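Local coordinates for protein tRNA delta(2)-isopentenylpyrophosphate transferase (Staphylococcus epidermidis ATCC 12228, PDB 3D3Q) that probably transfers a dimethylallyl group from dimethylallyl diphosphate to the adenine at position 37 of tRNAs that read codons beginning with uridine, at residues Gly106-Phe118 / Val189-Ile201. Residues are numbered along the deposited sequence; the frame is centred on the assembly and turned at random.
Sequences GLYIQSLLYNYAF and VQQFTENYDTLLI
The ring of Y114 is sandwiched between Q190 of the other segment and L113 of its own. CG of Q190 makes a CH-pi contact 4.0 Å from the Y114 ring centroid, sitting over the face but displaced toward the rim. The Q190 amide is stacked on the same ring, its plane 22° from that of the tyrosine. CB of L113 lies over the centre of the opposite face, while CB of E194 meets the ring edge in plane. Extended beyond CG, the Q190 side chain is held at its amide by the carbonyl of K287 and by R186, which probably fixes its rotation over the tyrosine.

Two backbone hydrogen bonds join the two segments where each leaves its helix: N195 N to L113 O (2.9 Å, nearly straight) and N115 N to T193 O (2.8 Å). They frame a single bridge between Y114 and E194.

Nearer the sheet, L112 has CG anti to its amide nitrogen (chi1 166°). Its CD1 touches CE1 of Y196 at 3.8 Å, the two side chains crossing at about a right angle; the carbonyl O of L112 lies at the edge of that ring. The ends of L113 and I109 meet L200, with I109 CG2 4.3 Å and L113 CD1 4.4 Å from L200 CD1. Helix 106-113 thus runs at 155° to strand 197-201, the helix-on-parallel-sheet layering of P-loop NTPase folds, to whose clan this family belongs.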
loop_
_atom_site.group_PDB
_atom_site.type_symbol
_atom_site.label_atom_id
_atom_site.label_comp_id
_atom_site.label_asym_id
_atom_site.label_seq_id
_atom_site.Cartn_x
_atom_site.Cartn_y
_atom_site.Cartn_z
ATOM N N GLY A 106 -4.394 -1.252 2.484
ATOM C CA GLY A 106 -4.390 -2.317 3.471
ATOM C C GLY A 106 -5.589 -3.242 3.332
ATOM O O GLY A 106 -5.427 -4.449 3.184
ATOM N N LEU A 107 -6.797 -2.689 3.379
ATOM C CA LEU A 107 -7.974 -3.525 3.241
ATOM C C LEU A 107 -7.887 -4.384 1.988
ATOM O O LEU A 107 -7.778 -5.603 2.085
ATOM C CB LEU A 107 -9.248 -2.684 3.188
ATOM C CG LEU A 107 -9.986 -2.373 4.499
ATOM C CD1 LEU A 107 -11.114 -1.393 4.184
ATOM C CD2 LEU A 107 -10.547 -3.649 5.124
ATOM N N TYR A 108 -7.908 -3.750 0.817
ATOM C CA TYR A 108 -7.840 -4.463 -0.457
ATOM C C TYR A 108 -6.750 -5.513 -0.532
ATOM O O TYR A 108 -6.935 -6.546 -1.157
ATOM C CB TYR A 108 -7.639 -3.485 -1.614
ATOM C CG TYR A 108 -8.818 -2.590 -1.894
ATOM C CD1 TYR A 108 -9.508 -2.684 -3.101
ATOM C CD2 TYR A 108 -9.244 -1.645 -0.949
ATOM C CE1 TYR A 108 -10.598 -1.864 -3.369
ATOM C CE2 TYR A 108 -10.336 -0.815 -1.201
ATOM C CZ TYR A 108 -11.011 -0.932 -2.420
ATOM O OH TYR A 108 -12.100 -0.124 -2.685
ATOM N N ILE A 109 -5.611 -5.254 0.092
ATOM C CA ILE A 109 -4.528 -6.206 0.033
ATOM C C ILE A 109 -4.670 -7.379 0.983
ATOM O O ILE A 109 -4.470 -8.520 0.582
ATOM C CB ILE A 109 -3.185 -5.524 0.272
ATOM C CG1 ILE A 109 -2.958 -4.472 -0.800
ATOM C CG2 ILE A 109 -2.061 -6.542 0.219
ATOM C CD1 ILE A 109 -3.014 -5.019 -2.229
ATOM N N GLN A 110 -5.010 -7.126 2.240
ATOM C CA GLN A 110 -5.149 -8.244 3.155
ATOM C C GLN A 110 -6.383 -9.075 2.813
ATOM O O GLN A 110 -6.368 -10.309 2.896
ATOM C CB GLN A 110 -5.201 -7.774 4.618
ATOM C CG GLN A 110 -6.541 -7.289 5.122
ATOM C CD GLN A 110 -6.599 -7.263 6.647
ATOM O OE1 GLN A 110 -7.581 -6.807 7.233
ATOM N NE2 GLN A 110 -5.542 -7.765 7.294
ATOM N N SER A 111 -7.448 -8.405 2.400
ATOM C CA SER A 111 -8.678 -9.108 2.049
ATOM C C SER A 111 -8.379 -10.137 0.963
ATOM O O SER A 111 -9.000 -11.200 0.904
ATOM C CB SER A 111 -9.734 -8.103 1.567
ATOM O OG SER A 111 -9.950 -7.092 2.537
ATOM N N LEU A 112 -7.400 -9.812 0.125
ATOM C CA LEU A 112 -6.981 -10.678 -0.974
ATOM C C LEU A 112 -5.961 -11.722 -0.560
ATOM O O LEU A 112 -5.891 -12.799 -1.145
ATOM C CB LEU A 112 -6.381 -9.831 -2.108
ATOM C CG LEU A 112 -5.594 -10.543 -3.217
ATOM C CD1 LEU A 112 -6.474 -11.547 -3.960
ATOM C CD2 LEU A 112 -5.047 -9.499 -4.160
ATOM N N LEU A 113 -5.160 -11.398 0.442
ATOM C CA LEU A 113 -4.127 -12.318 0.885
ATOM C C LEU A 113 -4.600 -13.368 1.883
ATOM O O LEU A 113 -4.178 -14.520 1.820
ATOM C CB LEU A 113 -2.959 -11.531 1.484
ATOM C CG LEU A 113 -2.296 -10.557 0.503
ATOM C CD1 LEU A 113 -1.233 -9.757 1.222
ATOM C CD2 LEU A 113 -1.692 -11.332 -0.659
ATOM N N TYR A 114 -5.501 -12.976 2.774
ATOM C CA TYR A 114 -5.985 -13.875 3.809
ATOM C C TYR A 114 -7.479 -14.096 3.780
ATOM O O TYR A 114 -8.232 -13.200 3.424
ATOM C CB TYR A 114 -5.603 -13.304 5.171
ATOM C CG TYR A 114 -4.164 -12.861 5.243
ATOM C CD1 TYR A 114 -3.144 -13.764 4.997
ATOM C CD2 TYR A 114 -3.825 -11.541 5.549
ATOM C CE1 TYR A 114 -1.824 -13.383 5.046
ATOM C CE2 TYR A 114 -2.494 -11.139 5.606
ATOM C CZ TYR A 114 -1.496 -12.081 5.349
ATOM O OH TYR A 114 -0.166 -11.759 5.390
ATOM N N ASN A 115 -7.910 -15.286 4.176
ATOM C CA ASN A 115 -9.328 -15.594 4.215
ATOM C C ASN A 115 -9.912 -15.448 5.598
ATOM O O ASN A 115 -10.507 -16.391 6.104
ATOM C CB ASN A 115 -9.570 -17.016 3.764
ATOM C CG ASN A 115 -9.784 -17.116 2.301
ATOM O OD1 ASN A 115 -10.083 -18.190 1.796
ATOM N ND2 ASN A 115 -9.638 -15.992 1.591
ATOM N N TYR A 116 -9.745 -14.287 6.214
ATOM C CA TYR A 116 -10.283 -14.084 7.548
ATOM C C TYR A 116 -10.846 -12.678 7.675
ATOM O O TYR A 116 -10.445 -11.768 6.943
ATOM C CB TYR A 116 -9.199 -14.354 8.631
ATOM C CG TYR A 116 -8.327 -13.155 9.045
ATOM C CD1 TYR A 116 -8.754 -12.242 10.028
ATOM C CD2 TYR A 116 -7.085 -12.904 8.418
ATOM C CE1 TYR A 116 -7.970 -11.113 10.360
ATOM C CE2 TYR A 116 -6.302 -11.778 8.754
ATOM C CZ TYR A 116 -6.759 -10.896 9.716
ATOM O OH TYR A 116 -6.031 -9.784 10.008
ATOM N N ALA A 117 -11.797 -12.512 8.591
ATOM C CA ALA A 117 -12.418 -11.218 8.825
ATOM C C ALA A 117 -11.534 -10.425 9.775
ATOM O O ALA A 117 -11.240 -10.884 10.879
ATOM C CB ALA A 117 -13.804 -11.408 9.425
ATOM N N PHE A 118 -11.105 -9.245 9.330
ATOM C CA PHE A 118 -10.246 -8.377 10.129
ATOM C C PHE A 118 -10.921 -7.973 11.424
ATOM O O PHE A 118 -11.992 -8.471 11.776
ATOM C CB PHE A 118 -9.882 -7.084 9.361
ATOM C CG PHE A 118 -10.903 -5.946 9.505
ATOM C CD1 PHE A 118 -10.476 -4.632 9.749
ATOM C CD2 PHE A 118 -12.280 -6.177 9.354
ATOM C CE1 PHE A 118 -11.398 -3.567 9.837
ATOM C CE2 PHE A 118 -13.211 -5.115 9.440
ATOM C CZ PHE A 118 -12.768 -3.808 9.680
ATOM N N VAL A 189 -2.736 -17.078 12.496
ATOM C CA VAL A 189 -3.890 -16.954 11.631
ATOM C C VAL A 189 -3.566 -16.489 10.209
ATOM O O VAL A 189 -4.150 -16.977 9.235
ATOM C CB VAL A 189 -4.878 -16.021 12.250
ATOM C CG1 VAL A 189 -5.357 -16.599 13.561
ATOM C CG2 VAL A 189 -4.211 -14.685 12.471
ATOM N N GLN A 190 -2.641 -15.546 10.074
ATOM C CA GLN A 190 -2.281 -15.072 8.740
ATOM C C GLN A 190 -1.515 -16.154 8.000
ATOM O O GLN A 190 -1.590 -16.261 6.776
ATOM C CB GLN A 190 -1.445 -13.797 8.818
ATOM C CG GLN A 190 -2.244 -12.583 9.252
ATOM C CD GLN A 190 -1.417 -11.319 9.231
ATOM O OE1 GLN A 190 -0.199 -11.369 9.410
ATOM N NE2 GLN A 190 -2.068 -10.175 9.023
ATOM N N GLN A 191 -0.802 -16.978 8.755
ATOM C CA GLN A 191 -0.019 -18.055 8.179
ATOM C C GLN A 191 -0.876 -19.216 7.687
ATOM O O GLN A 191 -0.484 -19.963 6.793
ATOM C CB GLN A 191 0.965 -18.553 9.220
ATOM C CG GLN A 191 1.834 -19.687 8.773
ATOM C CD GLN A 191 2.537 -20.318 9.953
ATOM O OE1 GLN A 191 1.894 -20.947 10.805
ATOM N NE2 GLN A 191 3.859 -20.136 10.029
ATOM N N PHE A 192 -2.058 -19.361 8.262
ATOM C CA PHE A 192 -2.919 -20.460 7.878
ATOM C C PHE A 192 -4.050 -20.069 6.954
ATOM O O PHE A 192 -4.561 -20.916 6.222
ATOM C CB PHE A 192 -3.488 -21.124 9.132
ATOM C CG PHE A 192 -4.436 -22.260 8.849
ATOM C CD1 PHE A 192 -4.007 -23.391 8.159
ATOM C CD2 PHE A 192 -5.761 -22.201 9.288
ATOM C CE1 PHE A 192 -4.880 -24.441 7.913
ATOM C CE2 PHE A 192 -6.639 -23.244 9.047
ATOM C CZ PHE A 192 -6.199 -24.366 8.357
ATOM N N THR A 193 -4.453 -18.802 6.997
ATOM C CA THR A 193 -5.548 -18.334 6.150
ATOM C C THR A 193 -5.040 -17.696 4.880
ATOM O O THR A 193 -5.808 -17.065 4.158
ATOM C CB THR A 193 -6.420 -17.257 6.814
ATOM O OG1 THR A 193 -6.260 -17.290 8.234
ATOM C CG2 THR A 193 -7.868 -17.500 6.471
ATOM N N GLU A 194 -3.748 -17.850 4.614
ATOM C CA GLU A 194 -3.153 -17.253 3.423
ATOM C C GLU A 194 -3.463 -18.016 2.147
ATOM O O GLU A 194 -3.298 -19.225 2.080
ATOM C CB GLU A 194 -1.641 -17.122 3.579
ATOM C CG GLU A 194 -0.939 -18.428 3.846
ATOM C CD GLU A 194 0.565 -18.256 3.963
ATOM O OE1 GLU A 194 1.251 -19.233 4.365
ATOM O OE2 GLU A 194 1.063 -17.144 3.647
ATOM N N ASN A 195 -3.893 -17.284 1.130
ATOM C CA ASN A 195 -4.246 -17.884 -0.121
ATOM C C ASN A 195 -3.100 -18.020 -1.082
ATOM O O ASN A 195 -3.159 -18.835 -1.989
ATOM C CB ASN A 195 -5.360 -17.092 -0.778
ATOM C CG ASN A 195 -6.569 -16.946 0.125
ATOM O OD1 ASN A 195 -6.918 -17.874 0.860
ATOM N ND2 ASN A 195 -7.211 -15.780 0.083
ATOM N N TYR A 196 -2.046 -17.241 -0.904
ATOM C CA TYR A 196 -0.936 -17.332 -1.835
ATOM C C TYR A 196 0.431 -17.346 -1.187
ATOM O O TYR A 196 0.593 -16.950 -0.035
ATOM C CB TYR A 196 -0.992 -16.164 -2.829
ATOM C CG TYR A 196 -2.358 -15.912 -3.425
ATOM C CD1 TYR A 196 -3.269 -15.057 -2.804
ATOM C CD2 TYR A 196 -2.736 -16.523 -4.620
ATOM C CE1 TYR A 196 -4.525 -14.814 -3.372
ATOM C CE2 TYR A 196 -3.983 -16.294 -5.190
ATOM C CZ TYR A 196 -4.868 -15.442 -4.569
ATOM O OH TYR A 196 -6.085 -15.221 -5.167
ATOM N N ASP A 197 1.408 -17.822 -1.954
ATOM C CA ASP A 197 2.805 -17.852 -1.523
ATOM C C ASP A 197 3.310 -16.438 -1.820
ATOM O O ASP A 197 4.152 -16.236 -2.704
ATOM C CB ASP A 197 3.605 -18.854 -2.358
ATOM C CG ASP A 197 5.099 -18.729 -2.127
ATOM O OD1 ASP A 197 5.893 -19.215 -2.960
ATOM O OD2 ASP A 197 5.483 -18.133 -1.100
ATOM N N THR A 198 2.795 -15.467 -1.070
ATOM C CA THR A 198 3.112 -14.050 -1.274
ATOM C C THR A 198 4.525 -13.551 -1.000
ATOM O O THR A 198 5.209 -14.020 -0.099
ATOM C CB THR A 198 2.133 -13.145 -0.465
ATOM O OG1 THR A 198 2.512 -13.145 0.917
ATOM C CG2 THR A 198 0.693 -13.656 -0.590
ATOM N N LEU A 199 4.943 -12.592 -1.814
ATOM C CA LEU A 199 6.240 -11.952 -1.675
ATOM C C LEU A 199 5.886 -10.472 -1.536
ATOM O O LEU A 199 6.064 -9.683 -2.456
ATOM C CB LEU A 199 7.103 -12.197 -2.914
ATOM C CG LEU A 199 8.455 -11.475 -3.006
ATOM C CD1 LEU A 199 9.142 -11.366 -1.649
ATOM C CD2 LEU A 199 9.312 -12.235 -3.989
ATOM N N LEU A 200 5.353 -10.122 -0.373
ATOM C CA LEU A 200 4.909 -8.771 -0.094
ATOM C C LEU A 200 6.039 -7.785 0.151
ATOM O O LEU A 200 6.749 -7.877 1.150
ATOM C CB LEU A 200 3.970 -8.800 1.105
ATOM C CG LEU A 200 3.202 -7.539 1.459
ATOM C CD1 LEU A 200 2.206 -7.183 0.359
ATOM C CD2 LEU A 200 2.469 -7.775 2.773
ATOM N N ILE A 201 6.200 -6.838 -0.768
ATOM C CA ILE A 201 7.249 -5.836 -0.633
ATOM C C ILE A 201 6.647 -4.416 -0.673
ATOM O O ILE A 201 5.685 -4.143 -1.396
ATOM C CB ILE A 201 8.369 -6.013 -1.735
ATOM C CG1 ILE A 201 7.956 -5.382 -3.042
ATOM C CG2 ILE A 201 8.618 -7.477 -2.024
ATOM C CD1 ILE A 201 8.520 -4.026 -3.215
#